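Local structure of Exo-1,5-alpha-L-arabinofuranobiosidase (Gibberella zeae, 2YDT) at residues K163-L168 with T187-K192; N220-Y225 with Y247-D252. The protein probably hydrolyses alpha-L-arabinofuranosidic bonds, splitting arabinobiose units from the ends of 1,5-linked arabinan chains. One frame throughout, in Å; residues are numbered along the deposited sequence.

Contact 1 of 2, residues K163-L168 with T187-K192; sequences KEKLIL and TTTDLK. With SO4 (sulfate ion), chain G.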
loop_
_atom_site.group_PDB
_atom_site.type_symbol
_atom_site.label_atom_id
_atom_site.label_comp_id
_atom_site.label_asym_id
_atom_site.label_seq_id
_atom_site.Cartn_x
_atom_site.Cartn_y
_atom_site.Cartn_z
ATOM N N LYS A 163 6.147 15.870 -10.341
ATOM C CA LYS A 163 6.060 17.107 -11.114
ATOM C C LYS A 163 4.596 17.463 -11.355
ATOM O O LYS A 163 3.828 17.625 -10.411
ATOM C CB LYS A 163 6.941 16.952 -12.379
ATOM C CG LYS A 163 8.416 16.750 -12.036
ATOM C CD LYS A 163 9.326 16.813 -13.266
ATOM C CE LYS A 163 10.820 16.867 -12.951
ATOM N NZ LYS A 163 11.197 17.451 -11.611
ATOM N N GLU A 164 4.172 17.584 -12.589
ATOM C CA GLU A 164 2.822 18.044 -12.823
ATOM C C GLU A 164 1.811 16.901 -12.969
ATOM O O GLU A 164 0.635 17.159 -13.278
ATOM C CB GLU A 164 2.802 18.958 -14.055
ATOM C CG GLU A 164 2.720 18.214 -15.395
ATOM C CD GLU A 164 3.972 17.493 -15.836
ATOM O OE1 GLU A 164 5.011 17.470 -15.126
ATOM O OE2 GLU A 164 3.912 16.915 -16.942
ATOM N N LYS A 165 2.253 15.660 -12.743
ATOM C CA LYS A 165 1.379 14.491 -12.905
ATOM C C LYS A 165 1.087 13.800 -11.586
ATOM O O LYS A 165 1.921 13.783 -10.680
ATOM C CB LYS A 165 1.991 13.449 -13.827
ATOM C CG LYS A 165 2.261 13.908 -15.245
ATOM C CD LYS A 165 2.968 12.855 -16.019
ATOM C CE LYS A 165 3.538 13.407 -17.306
ATOM N NZ LYS A 165 4.170 12.376 -18.152
ATOM N N LEU A 166 -0.075 13.189 -11.517
ATOM C CA LEU A 166 -0.374 12.216 -10.442
ATOM C C LEU A 166 -0.250 10.816 -11.072
ATOM O O LEU A 166 -0.833 10.529 -12.116
ATOM C CB LEU A 166 -1.766 12.440 -9.865
ATOM C CG LEU A 166 -2.274 11.442 -8.815
ATOM C CD1 LEU A 166 -1.474 11.574 -7.517
ATOM C CD2 LEU A 166 -3.795 11.610 -8.575
ATOM N N ILE A 167 0.544 9.957 -10.440
ATOM C CA ILE A 167 0.770 8.592 -10.924
ATOM C C ILE A 167 0.024 7.598 -10.040
ATOM O O ILE A 167 0.081 7.692 -8.816
ATOM C CB ILE A 167 2.279 8.213 -10.928
ATOM C CG1 ILE A 167 3.111 9.313 -11.606
ATOM C CG2 ILE A 167 2.502 6.851 -11.598
ATOM C CD1 ILE A 167 4.573 9.106 -11.519
ATOM N N LEU A 168 -0.666 6.659 -10.672
ATOM C CA LEU A 168 -1.341 5.566 -9.989
ATOM C C LEU A 168 -0.719 4.288 -10.485
ATOM O O LEU A 168 -0.867 3.908 -11.643
ATOM C CB LEU A 168 -2.855 5.608 -10.211
ATOM C CG LEU A 168 -3.692 4.760 -9.263
ATOM C CD1 LEU A 168 -5.147 5.249 -9.206
ATOM C CD2 LEU A 168 -3.640 3.286 -9.679
ATOM N N THR A 187 -1.137 7.783 -15.564
ATOM C CA THR A 187 -1.014 9.113 -15.000
ATOM C C THR A 187 -2.237 9.992 -15.318
ATOM O O THR A 187 -3.012 9.703 -16.232
ATOM C CB THR A 187 0.265 9.844 -15.524
ATOM O OG1 THR A 187 0.132 10.169 -16.934
ATOM C CG2 THR A 187 1.529 9.029 -15.291
ATOM N N THR A 188 -2.382 11.059 -14.545
ATOM C CA THR A 188 -3.447 12.026 -14.790
ATOM C C THR A 188 -2.979 13.441 -14.434
ATOM O O THR A 188 -2.123 13.623 -13.556
ATOM C CB THR A 188 -4.713 11.683 -14.014
ATOM O OG1 THR A 188 -5.783 12.539 -14.433
ATOM C CG2 THR A 188 -4.515 11.819 -12.509
ATOM N N THR A 189 -3.577 14.448 -15.097
ATOM C CA THR A 189 -3.350 15.815 -14.731
ATOM C C THR A 189 -4.612 16.501 -14.204
ATOM O O THR A 189 -4.515 17.563 -13.589
ATOM C CB THR A 189 -2.807 16.602 -15.921
ATOM O OG1 THR A 189 -3.697 16.455 -17.042
ATOM C CG2 THR A 189 -1.409 16.085 -16.295
ATOM N N ASP A 190 -5.773 15.887 -14.408
ATOM C CA ASP A 190 -7.057 16.456 -13.931
ATOM C C ASP A 190 -7.873 15.527 -13.041
ATOM O O ASP A 190 -8.990 15.871 -12.639
ATOM C CB ASP A 190 -7.888 16.973 -15.111
ATOM C CG ASP A 190 -8.465 15.874 -15.973
ATOM O OD1 ASP A 190 -8.048 14.684 -15.840
ATOM O OD2 ASP A 190 -9.347 16.138 -16.809
ATOM N N LEU A 191 -7.303 14.363 -12.716
ATOM C CA LEU A 191 -7.992 13.298 -11.989
ATOM C C LEU A 191 -9.171 12.632 -12.700
ATOM O O LEU A 191 -9.797 11.731 -12.127
ATOM C CB LEU A 191 -8.441 13.758 -10.603
ATOM C CG LEU A 191 -7.328 13.610 -9.604
ATOM C CD1 LEU A 191 -7.670 14.330 -8.302
ATOM C CD2 LEU A 191 -7.223 12.050 -9.398
ATOM N N LYS A 192 -9.459 13.058 -13.926
ATOM C CA LYS A 192 -10.569 12.507 -14.730
ATOM C C LYS A 192 -10.109 11.652 -15.918
ATOM O O LYS A 192 -10.658 10.567 -16.158
ATOM C CB LYS A 192 -11.457 13.655 -15.240
ATOM C CG LYS A 192 -12.108 14.515 -14.111
ATOM C CD LYS A 192 -13.286 13.761 -13.537
ATOM C CE LYS A 192 -14.070 14.529 -12.463
ATOM N NZ LYS A 192 -15.194 13.657 -12.037
HETATM S S SO4 G . 7.667 16.390 -7.085
HETATM O O1 SO4 G . 6.234 16.126 -7.036
HETATM O O2 SO4 G . 8.172 16.132 -8.421
HETATM O O3 SO4 G . 7.935 17.785 -6.739
HETATM O O4 SO4 G . 8.299 15.505 -6.098
HETATM O O HOH W 1 1.919 10.438 -18.882
#
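Leu166 and Thr188 form an antiparallel hydrogen-bonded pair, with Leu166 N to Thr188 O at 2.9 Å and almost straight (176°) and Thr188 N to Leu166 O equally short but more bent; the next pair, Ile167 with Thr187, is non-hydrogen-bonded. On the face that holds Leu166 and Thr188, the two side chains run side by side, Leu166 CB lying 3.9 Å from Thr188 CG2. Thr188 suits this strand end because its two branches divide the work: OG1, anti to the backbone N (chi1 -172°), accepts weakly from Leu191 N and Asp190 N and donates a hydrogen bond to Lys193 O, while the methyl stays with the leucine. Leu191 folds back over Leu166 CD2, although it has two conformers and this touch is therefore doubtful. These are the second and third strands of a four-stranded blade of a six-bladed beta-propeller, and this face packs on Leu106 of strand 105-111 in the preceding blade and on Phe97 of a loop. On the other face, both residues are beta-branched, and Ile167 CG1 lies 4.0 Å from Thr187 CG2. Thr187 OG1 is hydrogen-bonded to a water at 2.7 Å, and the same water accepts from Lys165 NZ; the extended lysine chain passes obliquely over Thr187 to reach it and Gln254. Beyond the strand, Asp190 closes an Asx turn, its OD1 taking Lys192 N at 2.9 Å from above the carboxylate plane.

Contact 2 of 2, residues N220-Y225 with Y247-D252; sequences NNEYIY and YRLSKD
Ile224 fits between two residues of the facing strand. Its CB rests 3.8 Å from Leu249 CD2, the two branched chains lying side by side, and its CD1 reaches Tyr247 CD1 at 3.7 Å. With CG1 anti to the backbone N (chi1 -173°), the isoleucine carries CD1 out to the Tyr247 ring. On the other face Tyr223 presents its edge to Ser250 O, which lies in the ring plane 3.6 Å from CD2, an orientation that suits the slightly positive C-H rim of an aromatic ring. Four backbone bonds keep the register: Tyr223 with Ser250 and Tyr225 with Arg248 each exchange a pair. At the solvent-side end Lys251 bends back across the turn, NZ giving a bond of 3.0 Å to Asn220 O and a weak salt bridge of 3.5 Å to Glu222 OE2; a long, flexible amine can serve both. Asn220 shapes that turn, its OD1 accepting Glu222 N at 3.1 Å in an Asx turn. Further out, Tyr247 OH is held by Gly307 O and Trp312 NE1. The Tyr225 ring stacks on Phe256, whose carbonyl, with the hydroxyls of Tyr203 and Tyr227, satisfies the buried guanidinium of Arg248. With Ile224 and Leu249 on one face and Tyr223, Tyr225, Arg248 and Ser250 on the other, this is the pairing of the two middle strands of a four-stranded blade in the six-bladed beta-propeller.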
loop_
_atom_site.group_PDB
_atom_site.type_symbol
_atom_site.label_atom_id
_atom_site.label_comp_id
_atom_site.label_asym_id
_atom_site.label_seq_id
_atom_site.Cartn_x
_atom_site.Cartn_y
_atom_site.Cartn_z
ATOM N N ASN A 220 18.211 12.432 -2.754
ATOM C CA ASN A 220 19.077 12.637 -3.930
ATOM C C ASN A 220 18.288 12.758 -5.254
ATOM O O ASN A 220 18.824 12.577 -6.355
ATOM C CB ASN A 220 20.076 11.491 -4.019
ATOM C CG ASN A 220 19.408 10.145 -4.221
ATOM O OD1 ASN A 220 18.184 10.027 -4.092
ATOM N ND2 ASN A 220 20.189 9.136 -4.566
ATOM N N ASN A 221 17.003 13.048 -5.144
ATOM C CA ASN A 221 16.125 13.096 -6.308
ATOM C C ASN A 221 15.825 11.782 -7.017
ATOM O O ASN A 221 15.339 11.780 -8.139
ATOM C CB ASN A 221 16.625 14.097 -7.321
ATOM C CG ASN A 221 15.705 15.241 -7.423
ATOM O OD1 ASN A 221 14.949 15.356 -8.397
ATOM N ND2 ASN A 221 15.667 16.057 -6.360
ATOM N N GLU A 222 16.151 10.685 -6.392
ATOM C CA GLU A 222 15.750 9.380 -6.888
ATOM C C GLU A 222 14.527 8.922 -6.124
ATOM O O GLU A 222 14.146 9.519 -5.106
ATOM C CB GLU A 222 16.862 8.367 -6.735
ATOM C CG GLU A 222 17.949 8.636 -7.776
ATOM C CD GLU A 222 18.993 7.608 -7.917
ATOM O OE1 GLU A 222 18.876 6.474 -7.369
ATOM O OE2 GLU A 222 19.990 7.973 -8.591
ATOM N N TYR A 223 13.907 7.891 -6.671
ATOM C CA TYR A 223 12.751 7.233 -6.095
ATOM C C TYR A 223 13.040 5.765 -5.959
ATOM O O TYR A 223 13.740 5.200 -6.820
ATOM C CB TYR A 223 11.530 7.390 -6.994
ATOM C CG TYR A 223 11.018 8.789 -7.066
ATOM C CD1 TYR A 223 9.948 9.209 -6.268
ATOM C CD2 TYR A 223 11.604 9.702 -7.907
ATOM C CE1 TYR A 223 9.454 10.496 -6.355
ATOM C CE2 TYR A 223 11.130 11.018 -7.986
ATOM C CZ TYR A 223 10.082 11.403 -7.202
ATOM O OH TYR A 223 9.636 12.697 -7.298
ATOM N N ILE A 224 12.544 5.162 -4.876
ATOM C CA ILE A 224 12.626 3.710 -4.694
ATOM C C ILE A 224 11.239 3.091 -4.898
ATOM O O ILE A 224 10.268 3.525 -4.297
ATOM C CB ILE A 224 13.237 3.333 -3.328
ATOM C CG1 ILE A 224 13.459 1.817 -3.241
ATOM C CG2 ILE A 224 12.400 3.909 -2.141
ATOM C CD1 ILE A 224 14.199 1.347 -1.954
ATOM N N TYR A 225 11.217 2.078 -5.755
ATOM C CA TYR A 225 10.030 1.303 -6.124
ATOM C C TYR A 225 10.181 -0.073 -5.528
ATOM O O TYR A 225 11.121 -0.791 -5.891
ATOM C CB TYR A 225 10.000 1.218 -7.637
ATOM C CG TYR A 225 8.847 0.467 -8.288
ATOM C CD1 TYR A 225 7.625 1.090 -8.423
ATOM C CD2 TYR A 225 8.996 -0.806 -8.764
ATOM C CE1 TYR A 225 6.545 0.429 -9.038
ATOM C CE2 TYR A 225 7.944 -1.487 -9.401
ATOM C CZ TYR A 225 6.720 -0.843 -9.525
ATOM O OH TYR A 225 5.689 -1.517 -10.139
ATOM N N TYR A 247 13.373 -4.304 -5.204
ATOM C CA TYR A 247 13.223 -2.875 -5.459
ATOM C C TYR A 247 14.046 -2.412 -6.652
ATOM O O TYR A 247 14.959 -3.089 -7.111
ATOM C CB TYR A 247 13.549 -2.059 -4.212
ATOM C CG TYR A 247 14.999 -2.076 -3.768
ATOM C CD1 TYR A 247 15.917 -1.091 -4.184
ATOM C CD2 TYR A 247 15.468 -3.131 -3.001
ATOM C CE1 TYR A 247 17.253 -1.118 -3.720
ATOM C CE2 TYR A 247 16.769 -3.186 -2.582
ATOM C CZ TYR A 247 17.654 -2.183 -2.961
ATOM O OH TYR A 247 18.936 -2.261 -2.501
ATOM N N ARG A 248 13.674 -1.250 -7.158
ATOM C CA ARG A 248 14.358 -0.554 -8.229
ATOM C C ARG A 248 14.528 0.912 -7.857
ATOM O O ARG A 248 13.723 1.475 -7.096
ATOM C CB ARG A 248 13.572 -0.688 -9.538
ATOM C CG ARG A 248 13.453 -2.125 -10.029
ATOM C CD ARG A 248 12.651 -2.276 -11.255
ATOM N NE ARG A 248 12.495 -3.686 -11.626
ATOM C CZ ARG A 248 12.337 -4.132 -12.868
ATOM N NH1 ARG A 248 12.277 -3.284 -13.874
ATOM N NH2 ARG A 248 12.216 -5.426 -13.123
ATOM N N LEU A 249 15.545 1.557 -8.426
ATOM C CA LEU A 249 15.816 2.977 -8.183
ATOM C C LEU A 249 15.794 3.773 -9.490
ATOM O O LEU A 249 16.317 3.304 -10.522
ATOM C CB LEU A 249 17.194 3.146 -7.529
ATOM C CG LEU A 249 17.381 2.403 -6.223
ATOM C CD1 LEU A 249 18.845 2.228 -5.843
ATOM C CD2 LEU A 249 16.608 3.114 -5.119
ATOM N N SER A 250 15.187 4.952 -9.463
ATOM C CA SER A 250 15.069 5.773 -10.669
ATOM C C SER A 250 14.884 7.249 -10.342
ATOM O O SER A 250 14.143 7.604 -9.450
ATOM C CB SER A 250 13.907 5.294 -11.557
ATOM O OG SER A 250 13.910 5.968 -12.821
ATOM N N LYS A 251 15.534 8.107 -11.123
ATOM C CA LYS A 251 15.288 9.516 -11.068
ATOM C C LYS A 251 13.891 9.899 -11.542
ATOM O O LYS A 251 13.244 10.786 -10.959
ATOM C CB LYS A 251 16.338 10.236 -11.914
ATOM C CG LYS A 251 16.978 11.319 -11.185
ATOM C CD LYS A 251 18.003 10.748 -10.197
ATOM C CE LYS A 251 19.323 11.563 -10.121
ATOM N NZ LYS A 251 20.136 11.444 -8.796
ATOM N N ASP A 252 13.421 9.195 -12.566
ATOM C CA ASP A 252 12.109 9.397 -13.114
ATOM C C ASP A 252 11.242 8.196 -12.696
ATOM O O ASP A 252 11.482 7.081 -13.158
ATOM C CB ASP A 252 12.170 9.491 -14.637
ATOM C CG ASP A 252 10.821 9.852 -15.257
ATOM O OD1 ASP A 252 9.736 9.626 -14.653
ATOM O OD2 ASP A 252 10.812 10.366 -16.412
HETATM O O HOH W 2 13.577 13.213 -9.656
#

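In the fold
Both contacts join the second and third strands of a four-stranded blade, contact 1 through strands 165-172 and 182-188, contact 2 through strands 223-230 and 245-250 of the next blade. Their centres are 19 Å apart and their nearest atoms about 5 Å, without touching. Each is partly buried, with exposed residues chiefly in the turns; in contact 2 even the buried strand carries a charged residue, Arg248, met by outside partners. Contact 1 relies on small beta-branched residues and Leu166, with a water-bridged lysine; contact 2 buries more surface and adds large aromatics, and its Tyr225 lies about 10 Å from the bound iminosugar. A sulfate, probably from crystallisation, sits between them, held by Lys163 N and Lys217 and close to Tyr223.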